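Local structure of tRNA (uracil(54)-C(5))-methyltransferase (Pyrococcus abyssi, 2JJQ) at residues V315-I325 against A339-V349; D360-P368 against Y384-D395. The protein catalyses the S-adenosyl-L-methionine-dependent methylation of uridine 54 in tRNA to 5-methyluridine. One frame throughout, in Å; residues are numbered along the deposited sequence.

Both contacts belong to the C-terminal catalytic domain and reach the same mixed beta sheet, with their centres about 18 Å apart. S-adenosyl-L-homocysteine lies between them. Interaction 1 holds its ribose through Asp319 and its adenine through Asp346. Interaction 2 holds its amino group through Asp360, and Pro362 packs on the adenine. The side chains of Asp319 and Asp360 are about 8 Å apart at their nearest atoms. The two contacts also touch directly: Arg347 CG is 3.2 Å from His367 CD2. Residues 384-395 carry Cys387, the predicted nucleophile, so interaction 2 connects the cofactor pocket with the probable catalytic centre.

Interaction 1: V315-I325 against A339-V349. With SAH (S-adenosyl-L-homocysteine), chain B.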
loop_
_atom_site.group_PDB
_atom_site.type_symbol
_atom_site.label_atom_id
_atom_site.label_comp_id
_atom_site.label_asym_id
_atom_site.label_seq_id
_atom_site.Cartn_x
_atom_site.Cartn_y
_atom_site.Cartn_z
ATOM N N VAL A 315 -23.883 -3.565 8.417
ATOM C CA VAL A 315 -22.452 -3.849 8.523
ATOM C C VAL A 315 -21.960 -3.699 9.954
ATOM O O VAL A 315 -22.268 -2.699 10.622
ATOM C CB VAL A 315 -21.612 -2.841 7.653
ATOM C CG1 VAL A 315 -20.132 -3.071 7.829
ATOM C CG2 VAL A 315 -22.030 -2.945 6.182
ATOM N N LYS A 316 -21.192 -4.687 10.401
ATOM C CA LYS A 316 -20.446 -4.559 11.650
ATOM C C LYS A 316 -18.995 -4.808 11.258
ATOM O O LYS A 316 -18.722 -5.717 10.496
ATOM C CB LYS A 316 -20.903 -5.630 12.607
ATOM C CG LYS A 316 -22.354 -5.386 13.144
ATOM C CD LYS A 316 -22.676 -6.427 14.203
ATOM C CE LYS A 316 -24.021 -6.124 14.910
ATOM N NZ LYS A 316 -24.489 -7.425 15.493
ATOM N N GLY A 317 -18.066 -4.033 11.785
ATOM C CA GLY A 317 -16.665 -4.270 11.480
ATOM C C GLY A 317 -15.856 -4.306 12.761
ATOM O O GLY A 317 -16.251 -3.727 13.787
ATOM N N PHE A 318 -14.733 -4.991 12.693
ATOM C CA PHE A 318 -13.831 -5.094 13.837
ATOM C C PHE A 318 -12.371 -4.996 13.392
ATOM O O PHE A 318 -11.987 -5.467 12.318
ATOM C CB PHE A 318 -13.958 -6.460 14.496
ATOM C CG PHE A 318 -15.319 -6.718 15.152
ATOM C CD1 PHE A 318 -15.539 -6.362 16.461
ATOM C CD2 PHE A 318 -16.316 -7.383 14.458
ATOM C CE1 PHE A 318 -16.753 -6.617 17.080
ATOM C CE2 PHE A 318 -17.570 -7.635 15.052
ATOM C CZ PHE A 318 -17.791 -7.253 16.362
ATOM N N ASP A 319 -11.527 -4.478 14.274
ATOM C CA ASP A 319 -10.108 -4.396 14.007
ATOM C C ASP A 319 -9.435 -4.235 15.379
ATOM O O ASP A 319 -10.051 -3.693 16.318
ATOM C CB ASP A 319 -9.823 -3.177 13.125
ATOM C CG ASP A 319 -8.421 -3.224 12.491
ATOM O OD1 ASP A 319 -7.411 -2.914 13.181
ATOM O OD2 ASP A 319 -8.351 -3.505 11.270
ATOM N N SER A 320 -8.199 -4.696 15.512
ATOM C CA SER A 320 -7.527 -4.611 16.826
ATOM C C SER A 320 -6.922 -3.220 17.034
ATOM O O SER A 320 -6.490 -2.860 18.141
ATOM C CB SER A 320 -6.451 -5.718 16.924
ATOM O OG SER A 320 -5.461 -5.578 15.923
ATOM N N ASN A 321 -6.856 -2.415 15.981
ATOM C CA ASN A 321 -6.287 -1.073 16.114
ATOM C C ASN A 321 -7.319 -0.014 16.534
ATOM O O ASN A 321 -8.202 0.342 15.743
ATOM C CB ASN A 321 -5.615 -0.631 14.787
ATOM C CG ASN A 321 -4.735 0.636 14.954
ATOM O OD1 ASN A 321 -5.222 1.717 15.010
ATOM N ND2 ASN A 321 -3.416 0.453 15.047
ATOM N N GLU A 322 -7.192 0.540 17.742
ATOM C CA GLU A 322 -8.142 1.536 18.254
ATOM C C GLU A 322 -8.259 2.772 17.395
ATOM O O GLU A 322 -9.358 3.272 17.207
ATOM C CB GLU A 322 -7.742 2.031 19.673
ATOM C CG GLU A 322 -7.586 0.911 20.642
ATOM C CD GLU A 322 -7.398 1.396 22.091
ATOM O OE1 GLU A 322 -8.042 2.422 22.481
ATOM O OE2 GLU A 322 -6.602 0.735 22.827
ATOM N N PHE A 323 -7.125 3.298 16.924
ATOM C CA PHE A 323 -7.170 4.522 16.138
ATOM C C PHE A 323 -7.888 4.225 14.831
ATOM O O PHE A 323 -8.711 5.044 14.360
ATOM C CB PHE A 323 -5.791 5.158 15.883
ATOM C CG PHE A 323 -5.883 6.489 15.162
ATOM C CD1 PHE A 323 -6.722 7.500 15.618
ATOM C CD2 PHE A 323 -5.148 6.718 14.005
ATOM C CE1 PHE A 323 -6.799 8.756 14.930
ATOM C CE2 PHE A 323 -5.230 7.939 13.337
ATOM C CZ PHE A 323 -6.057 8.943 13.802
ATOM N N ALA A 324 -7.620 3.075 14.245
ATOM C CA ALA A 324 -8.276 2.755 12.950
ATOM C C ALA A 324 -9.794 2.690 13.119
ATOM O O ALA A 324 -10.572 3.186 12.281
ATOM C CB ALA A 324 -7.739 1.430 12.398
ATOM N N ILE A 325 -10.219 2.078 14.208
ATOM C CA ILE A 325 -11.641 1.987 14.535
ATOM C C ILE A 325 -12.290 3.357 14.759
ATOM O O ILE A 325 -13.422 3.614 14.308
ATOM C CB ILE A 325 -11.876 0.961 15.692
ATOM C CG1 ILE A 325 -11.580 -0.487 15.192
ATOM C CG2 ILE A 325 -13.275 1.097 16.283
ATOM C CD1 ILE A 325 -12.542 -1.011 14.024
ATOM N N ALA A 339 -23.588 1.916 10.480
ATOM C CA ALA A 339 -22.731 0.718 10.550
ATOM C C ALA A 339 -22.058 0.843 11.913
ATOM O O ALA A 339 -21.949 1.968 12.453
ATOM C CB ALA A 339 -21.686 0.718 9.448
ATOM N N GLU A 340 -21.616 -0.277 12.479
ATOM C CA GLU A 340 -20.988 -0.242 13.794
ATOM C C GLU A 340 -19.583 -0.862 13.662
ATOM O O GLU A 340 -19.425 -1.884 12.968
ATOM C CB GLU A 340 -21.874 -1.016 14.781
ATOM C CG GLU A 340 -21.251 -1.629 15.982
ATOM C CD GLU A 340 -22.307 -2.370 16.881
ATOM O OE1 GLU A 340 -23.529 -1.998 16.821
ATOM O OE2 GLU A 340 -21.914 -3.329 17.629
ATOM N N PHE A 341 -18.591 -0.205 14.267
ATOM C CA PHE A 341 -17.200 -0.680 14.341
ATOM C C PHE A 341 -16.742 -0.803 15.791
ATOM O O PHE A 341 -17.046 0.055 16.619
ATOM C CB PHE A 341 -16.246 0.214 13.539
ATOM C CG PHE A 341 -16.524 0.187 12.055
ATOM C CD1 PHE A 341 -15.826 -0.698 11.207
ATOM C CD2 PHE A 341 -17.503 1.008 11.533
ATOM C CE1 PHE A 341 -16.099 -0.730 9.824
ATOM C CE2 PHE A 341 -17.799 1.004 10.105
ATOM C CZ PHE A 341 -17.093 0.124 9.287
ATOM N N GLU A 342 -16.015 -1.859 16.082
ATOM C CA GLU A 342 -15.573 -2.155 17.438
ATOM C C GLU A 342 -14.148 -2.746 17.415
ATOM O O GLU A 342 -13.714 -3.378 16.441
ATOM C CB GLU A 342 -16.544 -3.164 18.088
ATOM C CG GLU A 342 -18.028 -2.695 18.079
ATOM C CD GLU A 342 -18.321 -1.541 19.062
ATOM O OE1 GLU A 342 -17.378 -1.065 19.756
ATOM O OE2 GLU A 342 -19.493 -1.086 19.142
ATOM N N VAL A 343 -13.401 -2.508 18.494
ATOM C CA VAL A 343 -12.050 -3.029 18.577
ATOM C C VAL A 343 -12.131 -4.446 19.108
ATOM O O VAL A 343 -12.736 -4.693 20.177
ATOM C CB VAL A 343 -11.214 -2.164 19.529
ATOM C CG1 VAL A 343 -9.822 -2.843 19.786
ATOM C CG2 VAL A 343 -11.094 -0.760 18.982
ATOM N N ALA A 344 -11.593 -5.380 18.361
ATOM C CA ALA A 344 -11.520 -6.784 18.797
ATOM C C ALA A 344 -10.382 -7.451 18.048
ATOM O O ALA A 344 -10.000 -7.028 16.949
ATOM C CB ALA A 344 -12.795 -7.486 18.536
ATOM N N SER A 345 -9.836 -8.497 18.657
ATOM C CA SER A 345 -8.820 -9.318 18.056
ATOM C C SER A 345 -9.455 -10.471 17.279
ATOM O O SER A 345 -10.497 -11.006 17.697
ATOM C CB SER A 345 -7.976 -9.936 19.189
ATOM O OG SER A 345 -7.082 -10.905 18.688
ATOM N N ASP A 346 -8.826 -10.876 16.171
ATOM C CA ASP A 346 -9.248 -12.062 15.473
ATOM C C ASP A 346 -9.254 -13.320 16.393
ATOM O O ASP A 346 -9.937 -14.259 16.128
ATOM C CB ASP A 346 -8.436 -12.279 14.161
ATOM C CG ASP A 346 -6.920 -12.467 14.378
ATOM O OD1 ASP A 346 -6.407 -12.398 15.523
ATOM O OD2 ASP A 346 -6.218 -12.708 13.362
ATOM N N ARG A 347 -8.483 -13.306 17.473
ATOM C CA ARG A 347 -8.458 -14.459 18.390
ATOM C C ARG A 347 -9.832 -14.640 19.064
ATOM O O ARG A 347 -10.178 -15.751 19.492
ATOM C CB ARG A 347 -7.366 -14.276 19.445
ATOM C CG ARG A 347 -5.984 -13.896 18.899
ATOM C CD ARG A 347 -5.000 -13.510 20.042
ATOM N NE ARG A 347 -5.385 -14.212 21.262
ATOM C CZ ARG A 347 -4.530 -14.789 22.102
ATOM N NH1 ARG A 347 -3.218 -14.741 21.863
ATOM N NH2 ARG A 347 -4.990 -15.414 23.189
ATOM N N GLU A 348 -10.616 -13.570 19.146
ATOM C CA GLU A 348 -11.856 -13.564 19.936
ATOM C C GLU A 348 -13.153 -13.247 19.194
ATOM O O GLU A 348 -14.248 -13.546 19.712
ATOM C CB GLU A 348 -11.734 -12.568 21.100
ATOM C CG GLU A 348 -11.808 -11.085 20.677
ATOM C CD GLU A 348 -11.087 -10.132 21.677
ATOM O OE1 GLU A 348 -11.033 -10.508 22.888
ATOM O OE2 GLU A 348 -10.584 -9.034 21.259
ATOM N N VAL A 349 -13.068 -12.621 18.016
ATOM C CA VAL A 349 -14.277 -12.147 17.316
ATOM C C VAL A 349 -15.233 -13.277 17.002
ATOM O O VAL A 349 -14.830 -14.338 16.535
ATOM C CB VAL A 349 -13.934 -11.395 15.992
ATOM C CG1 VAL A 349 -13.274 -12.341 15.009
ATOM C CG2 VAL A 349 -15.199 -10.781 15.339
HETATM N N SAH B . -9.588 -3.675 5.244
HETATM C CA SAH B . -8.616 -2.647 5.741
HETATM C CB SAH B . -7.180 -3.161 5.658
HETATM C CG SAH B . -6.915 -4.330 6.581
HETATM S SD SAH B . -5.142 -4.361 6.894
HETATM C C SAH B . -8.721 -1.436 4.845
HETATM O O SAH B . -8.177 -0.350 5.103
HETATM O OXT SAH B . -9.348 -1.539 3.801
HETATM C "C5'" SAH B . -5.147 -5.623 8.143
HETATM C "C4'" SAH B . -5.801 -5.092 9.431
HETATM O "O4'" SAH B . -5.671 -6.036 10.526
HETATM C "C3'" SAH B . -5.198 -3.789 9.956
HETATM O "O3'" SAH B . -6.222 -2.774 9.948
HETATM C "C2'" SAH B . -4.701 -4.142 11.380
HETATM O "O2'" SAH B . -4.875 -3.122 12.369
HETATM C "C1'" SAH B . -5.556 -5.312 11.766
HETATM N N9 SAH B . -4.975 -6.354 12.605
HETATM C C8 SAH B . -3.698 -6.807 12.613
HETATM N N7 SAH B . -3.615 -7.872 13.455
HETATM C C5 SAH B . -4.838 -8.117 13.951
HETATM C C6 SAH B . -5.450 -9.092 14.877
HETATM N N6 SAH B . -4.642 -10.027 15.435
HETATM N N1 SAH B . -6.798 -8.976 15.117
HETATM C C2 SAH B . -7.567 -8.026 14.543
HETATM N N3 SAH B . -7.058 -7.108 13.709
HETATM C C4 SAH B . -5.743 -7.123 13.383
#
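Phe318 and Val349 make the tight end of this contact. Val349 CG2 sits over one face of the Phe318 ring, 4.0 Å from its centroid, in a CH-pi contact displaced toward the rim. Ala344 CB approaches the same ring obliquely, 3.6 Å from CD1. Leu295 and Met297 of the neighbouring strand also touch this ring. The other sheet face carries Phe341. Its ring meets Gly317 obliquely and packs directly on the glycine backbone, with CD1 3.7 Å from Gly317 CA. Ile325, from the helix, has CG1 anti to the carbonyl carbon (chi1 -69°), and chi2 then turns CD1 to 3.9 Å from Phe341 CB. Val343 lies on this face too; though exposed, its CG2 packs on Ile325 CB.

Strands 315-319 and 339-343 run parallel and share regular backbone bonds, such as Gly317 N to Glu340 O at 2.8 Å. The Phe318 face becomes loose and exposed at Lys316, Glu340 and Glu342. Lys316 NZ and Glu340 OE2 stay 5.3 Å apart. Glu342 bends away at chi2 (-72°) to a salt bridge with Arg329.

At the end of strand 315-319, Asp319 grips both ribose hydroxyls. Its OD2 accepts from SAH O3' at 2.6 Å, and OD1 accepts from O2'. OD1 also accepts from Asn321 N on its anti lone pair, an Asx turn that steadies the carboxylate. Past the end of strand 339-343, Asp346 N donates to adenine N1 at 3.0 Å. This is a right-handed beta-alpha-beta crossover of the class I methyltransferase fold, with the acidic residue that ends its first strand bound to the cofactor ribose.

Interaction 2: D360-P368 against Y384-D395; sequences DPPRAGLHP and YVSCNPETFARD. With SAH (S-adenosyl-L-homocysteine), chain B.
Asp395 OD2 is gripped by Leu366 N and by the hydroxyl of Tyr384. The amide bond is 2.9 Å long and nearly straight at 174°, and it comes from above the carboxylate plane. The Tyr384 OH bond to OD2 is very short, 2.5 Å, and OD2 lies in the plane of the ring. In this Rossmann-like methyltransferase domain, the amide bond fastens the DPPRAGL loop after strand 356-359 to helix 389-398, and the tyrosine bond ties that helix to its own strand.

Tyr384 fills the space between loop and helix. Phe392 CD1 lies over the centre of one ring face. Pro361 CG comes obliquely to within 3.6 Å of Tyr384 CE2, and Leu366 CD1 packs against CE1. The type I turn from Pro362 to Gly365 brings Gly365 CA to 3.5 Å from Asp395 OD2, close to the end of Arg394.

At the start of the loop, Asp360 CG is anti to the backbone N (chi1 -167°), which carries OD2 to the amino group of SAH at 2.9 Å. Water 1 lies within bonding distance of Pro361 O and Val385 O. Water 2 joins Pro362 O to ND2 of Asn388, which follows Cys387, the predicted nucleophile, in the chain.

Arg394 completes the contact at the turn. NE and NH2 both hold Asp395 OD1, which fixes the guanidinium side-on. NH2 also donates to Ala364 O at 2.8 Å, only 7° out of the guanidinium plane, while water 3 links that oxygen to NH1.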
loop_
_atom_site.group_PDB
_atom_site.type_symbol
_atom_site.label_atom_id
_atom_site.label_comp_id
_atom_site.label_asym_id
_atom_site.label_seq_id
_atom_site.Cartn_x
_atom_site.Cartn_y
_atom_site.Cartn_z
ATOM N N ASP A 360 -9.676 -9.301 5.687
ATOM C CA ASP A 360 -8.550 -8.657 5.003
ATOM C C ASP A 360 -7.402 -8.704 5.993
ATOM O O ASP A 360 -7.044 -7.697 6.544
ATOM C CB ASP A 360 -8.906 -7.176 4.683
ATOM C CG ASP A 360 -7.926 -6.528 3.709
ATOM O OD1 ASP A 360 -6.931 -7.194 3.360
ATOM O OD2 ASP A 360 -8.158 -5.330 3.344
ATOM N N PRO A 361 -6.873 -9.896 6.264
ATOM C CA PRO A 361 -5.961 -10.058 7.387
ATOM C C PRO A 361 -4.614 -9.402 7.202
ATOM O O PRO A 361 -4.284 -9.002 6.084
ATOM C CB PRO A 361 -5.763 -11.588 7.461
ATOM C CG PRO A 361 -6.029 -12.108 6.083
ATOM C CD PRO A 361 -7.155 -11.171 5.578
ATOM N N PRO A 362 -3.859 -9.249 8.315
ATOM C CA PRO A 362 -2.476 -8.786 8.261
ATOM C C PRO A 362 -1.610 -9.879 7.613
ATOM O O PRO A 362 -2.122 -10.920 7.195
ATOM C CB PRO A 362 -2.104 -8.627 9.736
ATOM C CG PRO A 362 -2.914 -9.585 10.440
ATOM C CD PRO A 362 -4.275 -9.572 9.699
ATOM N N ARG A 363 -0.308 -9.631 7.543
ATOM C CA ARG A 363 0.634 -10.587 6.955
ATOM C C ARG A 363 0.573 -12.024 7.544
ATOM O O ARG A 363 0.814 -12.989 6.843
ATOM C CB ARG A 363 2.068 -10.022 7.068
ATOM C CG ARG A 363 2.394 -8.998 5.963
ATOM C CD ARG A 363 3.799 -8.401 6.146
ATOM N NE ARG A 363 4.405 -7.991 4.881
ATOM C CZ ARG A 363 4.571 -6.717 4.496
ATOM N NH1 ARG A 363 4.158 -5.714 5.269
ATOM N NH2 ARG A 363 5.153 -6.442 3.333
ATOM N N ALA A 364 0.282 -12.137 8.826
ATOM C CA ALA A 364 0.195 -13.436 9.509
ATOM C C ALA A 364 -0.956 -14.304 8.989
ATOM O O ALA A 364 -0.998 -15.526 9.258
ATOM C CB ALA A 364 0.037 -13.232 11.015
ATOM N N GLY A 365 -1.903 -13.682 8.289
ATOM C CA GLY A 365 -3.066 -14.407 7.810
ATOM C C GLY A 365 -4.109 -14.536 8.900
ATOM O O GLY A 365 -4.013 -13.893 9.934
ATOM N N LEU A 366 -5.105 -15.385 8.690
ATOM C CA LEU A 366 -6.200 -15.532 9.634
ATOM C C LEU A 366 -5.756 -16.301 10.885
ATOM O O LEU A 366 -5.177 -17.371 10.762
ATOM C CB LEU A 366 -7.321 -16.352 8.986
ATOM C CG LEU A 366 -7.923 -15.767 7.687
ATOM C CD1 LEU A 366 -8.987 -16.731 7.234
ATOM C CD2 LEU A 366 -8.540 -14.403 7.993
ATOM N N HIS A 367 -6.025 -15.784 12.075
ATOM C CA HIS A 367 -5.751 -16.575 13.287
ATOM C C HIS A 367 -6.443 -17.942 13.195
ATOM O O HIS A 367 -7.614 -18.022 12.821
ATOM C CB HIS A 367 -6.299 -15.890 14.518
ATOM C CG HIS A 367 -5.742 -16.441 15.795
ATOM N ND1 HIS A 367 -6.098 -17.675 16.290
ATOM C CD2 HIS A 367 -4.838 -15.933 16.666
ATOM C CE1 HIS A 367 -5.454 -17.899 17.422
ATOM N NE2 HIS A 367 -4.663 -16.869 17.661
ATOM N N PRO A 368 -5.730 -19.033 13.560
ATOM C CA PRO A 368 -6.357 -20.376 13.599
ATOM C C PRO A 368 -7.706 -20.460 14.310
ATOM O O PRO A 368 -8.604 -21.192 13.849
ATOM C CB PRO A 368 -5.283 -21.220 14.319
ATOM C CG PRO A 368 -3.973 -20.599 13.784
ATOM C CD PRO A 368 -4.279 -19.096 13.844
ATOM N N TYR A 384 -12.354 -12.978 0.899
ATOM C CA TYR A 384 -11.025 -12.916 1.460
ATOM C C TYR A 384 -10.220 -11.985 0.543
ATOM O O TYR A 384 -10.113 -12.242 -0.657
ATOM C CB TYR A 384 -10.434 -14.328 1.502
ATOM C CG TYR A 384 -9.122 -14.516 2.292
ATOM C CD1 TYR A 384 -8.906 -15.681 3.055
ATOM C CD2 TYR A 384 -8.135 -13.535 2.305
ATOM C CE1 TYR A 384 -7.692 -15.908 3.767
ATOM C CE2 TYR A 384 -6.904 -13.759 2.997
ATOM C CZ TYR A 384 -6.720 -14.937 3.748
ATOM O OH TYR A 384 -5.521 -15.116 4.424
ATOM N N VAL A 385 -9.724 -10.878 1.093
ATOM C CA VAL A 385 -8.889 -9.932 0.361
ATOM C C VAL A 385 -7.472 -10.057 0.893
ATOM O O VAL A 385 -7.274 -10.102 2.108
ATOM C CB VAL A 385 -9.423 -8.498 0.626
ATOM C CG1 VAL A 385 -8.555 -7.439 -0.010
ATOM C CG2 VAL A 385 -10.872 -8.405 0.139
ATOM N N SER A 386 -6.491 -10.136 -0.005
ATOM C CA SER A 386 -5.115 -10.442 0.413
ATOM C C SER A 386 -4.129 -9.907 -0.598
ATOM O O SER A 386 -4.326 -10.109 -1.798
ATOM C CB SER A 386 -4.910 -11.967 0.480
ATOM O OG SER A 386 -3.590 -12.330 0.886
ATOM N N CYS A 387 -3.054 -9.274 -0.151
ATOM C CA CYS A 387 -1.929 -9.038 -1.099
ATOM C C CYS A 387 -0.779 -10.056 -0.840
ATOM O O CYS A 387 0.328 -9.881 -1.326
ATOM C CB CYS A 387 -1.407 -7.580 -1.033
ATOM S SG CYS A 387 -0.610 -7.247 0.487
ATOM N N ASN A 388 -1.081 -11.141 -0.122
ATOM C CA ASN A 388 -0.097 -12.206 0.121
ATOM C C ASN A 388 -0.663 -13.527 -0.410
ATOM O O ASN A 388 -1.248 -14.293 0.346
ATOM C CB ASN A 388 0.163 -12.307 1.635
ATOM C CG ASN A 388 0.687 -10.969 2.248
ATOM O OD1 ASN A 388 1.782 -10.519 1.916
ATOM N ND2 ASN A 388 -0.109 -10.348 3.155
ATOM N N PRO A 389 -0.489 -13.791 -1.709
ATOM C CA PRO A 389 -1.072 -14.990 -2.322
ATOM C C PRO A 389 -0.744 -16.313 -1.589
ATOM O O PRO A 389 -1.599 -17.196 -1.501
ATOM C CB PRO A 389 -0.439 -14.985 -3.713
ATOM C CG PRO A 389 -0.330 -13.486 -4.044
ATOM C CD PRO A 389 0.112 -12.893 -2.723
ATOM N N GLU A 390 0.497 -16.472 -1.129
ATOM C CA GLU A 390 0.860 -17.702 -0.477
ATOM C C GLU A 390 0.131 -17.905 0.843
ATOM O O GLU A 390 -0.228 -19.036 1.167
ATOM C CB GLU A 390 2.395 -17.783 -0.311
ATOM C CG GLU A 390 3.081 -17.941 -1.659
ATOM C CD GLU A 390 4.580 -18.215 -1.568
ATOM O OE1 GLU A 390 5.220 -17.856 -0.541
ATOM O OE2 GLU A 390 5.110 -18.771 -2.564
ATOM N N THR A 391 -0.056 -16.828 1.610
ATOM C CA THR A 391 -0.821 -16.918 2.870
ATOM C C THR A 391 -2.297 -17.173 2.591
ATOM O O THR A 391 -2.920 -17.988 3.273
ATOM C CB THR A 391 -0.646 -15.678 3.776
ATOM O OG1 THR A 391 -1.378 -14.589 3.212
ATOM C CG2 THR A 391 0.747 -15.270 3.742
ATOM N N PHE A 392 -2.852 -16.495 1.581
ATOM C CA PHE A 392 -4.217 -16.787 1.155
ATOM C C PHE A 392 -4.365 -18.287 0.833
ATOM O O PHE A 392 -5.309 -18.954 1.265
ATOM C CB PHE A 392 -4.566 -15.996 -0.095
ATOM C CG PHE A 392 -5.823 -16.470 -0.738
ATOM C CD1 PHE A 392 -7.063 -16.232 -0.109
ATOM C CD2 PHE A 392 -5.794 -17.168 -1.947
ATOM C CE1 PHE A 392 -8.254 -16.688 -0.725
ATOM C CE2 PHE A 392 -6.936 -17.621 -2.526
ATOM C CZ PHE A 392 -8.179 -17.379 -1.935
ATOM N N ALA A 393 -3.435 -18.807 0.040
ATOM C CA ALA A 393 -3.514 -20.208 -0.413
ATOM C C ALA A 393 -3.505 -21.164 0.771
ATOM O O ALA A 393 -4.235 -22.163 0.773
ATOM C CB ALA A 393 -2.352 -20.534 -1.381
ATOM N N ARG A 394 -2.644 -20.856 1.743
ATOM C CA ARG A 394 -2.521 -21.597 3.003
ATOM C C ARG A 394 -3.824 -21.604 3.770
ATOM O O ARG A 394 -4.317 -22.664 4.183
ATOM C CB ARG A 394 -1.442 -20.968 3.870
ATOM C CG ARG A 394 -1.174 -21.772 5.208
ATOM C CD ARG A 394 -0.538 -20.905 6.276
ATOM N NE ARG A 394 -1.408 -19.801 6.727
ATOM C CZ ARG A 394 -0.998 -18.799 7.519
ATOM N NH1 ARG A 394 0.280 -18.757 7.932
ATOM N NH2 ARG A 394 -1.852 -17.831 7.888
ATOM N N ASP A 395 -4.388 -20.409 3.989
ATOM C CA ASP A 395 -5.593 -20.285 4.795
ATOM C C ASP A 395 -6.784 -20.944 4.088
ATOM O O ASP A 395 -7.629 -21.520 4.744
ATOM C CB ASP A 395 -5.922 -18.793 5.060
ATOM C CG ASP A 395 -4.994 -18.128 6.059
ATOM O OD1 ASP A 395 -4.208 -18.833 6.748
ATOM O OD2 ASP A 395 -5.013 -16.854 6.146
HETATM N N SAH B . -9.588 -3.675 5.244
HETATM C CA SAH B . -8.616 -2.647 5.741
HETATM C CB SAH B . -7.180 -3.161 5.658
HETATM C CG SAH B . -6.915 -4.330 6.581
HETATM S SD SAH B . -5.142 -4.361 6.894
HETATM C C SAH B . -8.721 -1.436 4.845
HETATM O O SAH B . -8.177 -0.350 5.103
HETATM O OXT SAH B . -9.348 -1.539 3.801
HETATM C "C5'" SAH B . -5.147 -5.623 8.143
HETATM C "C4'" SAH B . -5.801 -5.092 9.431
HETATM O "O4'" SAH B . -5.671 -6.036 10.526
HETATM C "C3'" SAH B . -5.198 -3.789 9.956
HETATM O "O3'" SAH B . -6.222 -2.774 9.948
HETATM C "C2'" SAH B . -4.701 -4.142 11.380
HETATM O "O2'" SAH B . -4.875 -3.122 12.369
HETATM C "C1'" SAH B . -5.556 -5.312 11.766
HETATM N N9 SAH B . -4.975 -6.354 12.605
HETATM C C8 SAH B . -3.698 -6.807 12.613
HETATM N N7 SAH B . -3.615 -7.872 13.455
HETATM C C5 SAH B . -4.838 -8.117 13.951
HETATM C C6 SAH B . -5.450 -9.092 14.877
HETATM N N6 SAH B . -4.642 -10.027 15.435
HETATM N N1 SAH B . -6.798 -8.976 15.117
HETATM C C2 SAH B . -7.567 -8.026 14.543
HETATM N N3 SAH B . -7.058 -7.108 13.709
HETATM C C4 SAH B . -5.743 -7.123 13.383
HETATM O O HOH W 1 -4.949 -9.829 3.589
HETATM O O HOH W 2 -2.574 -11.449 4.531
HETATM O O HOH W 3 1.138 -17.087 9.926
HETATM O O HOH W 4 -4.061 -19.695 9.484
#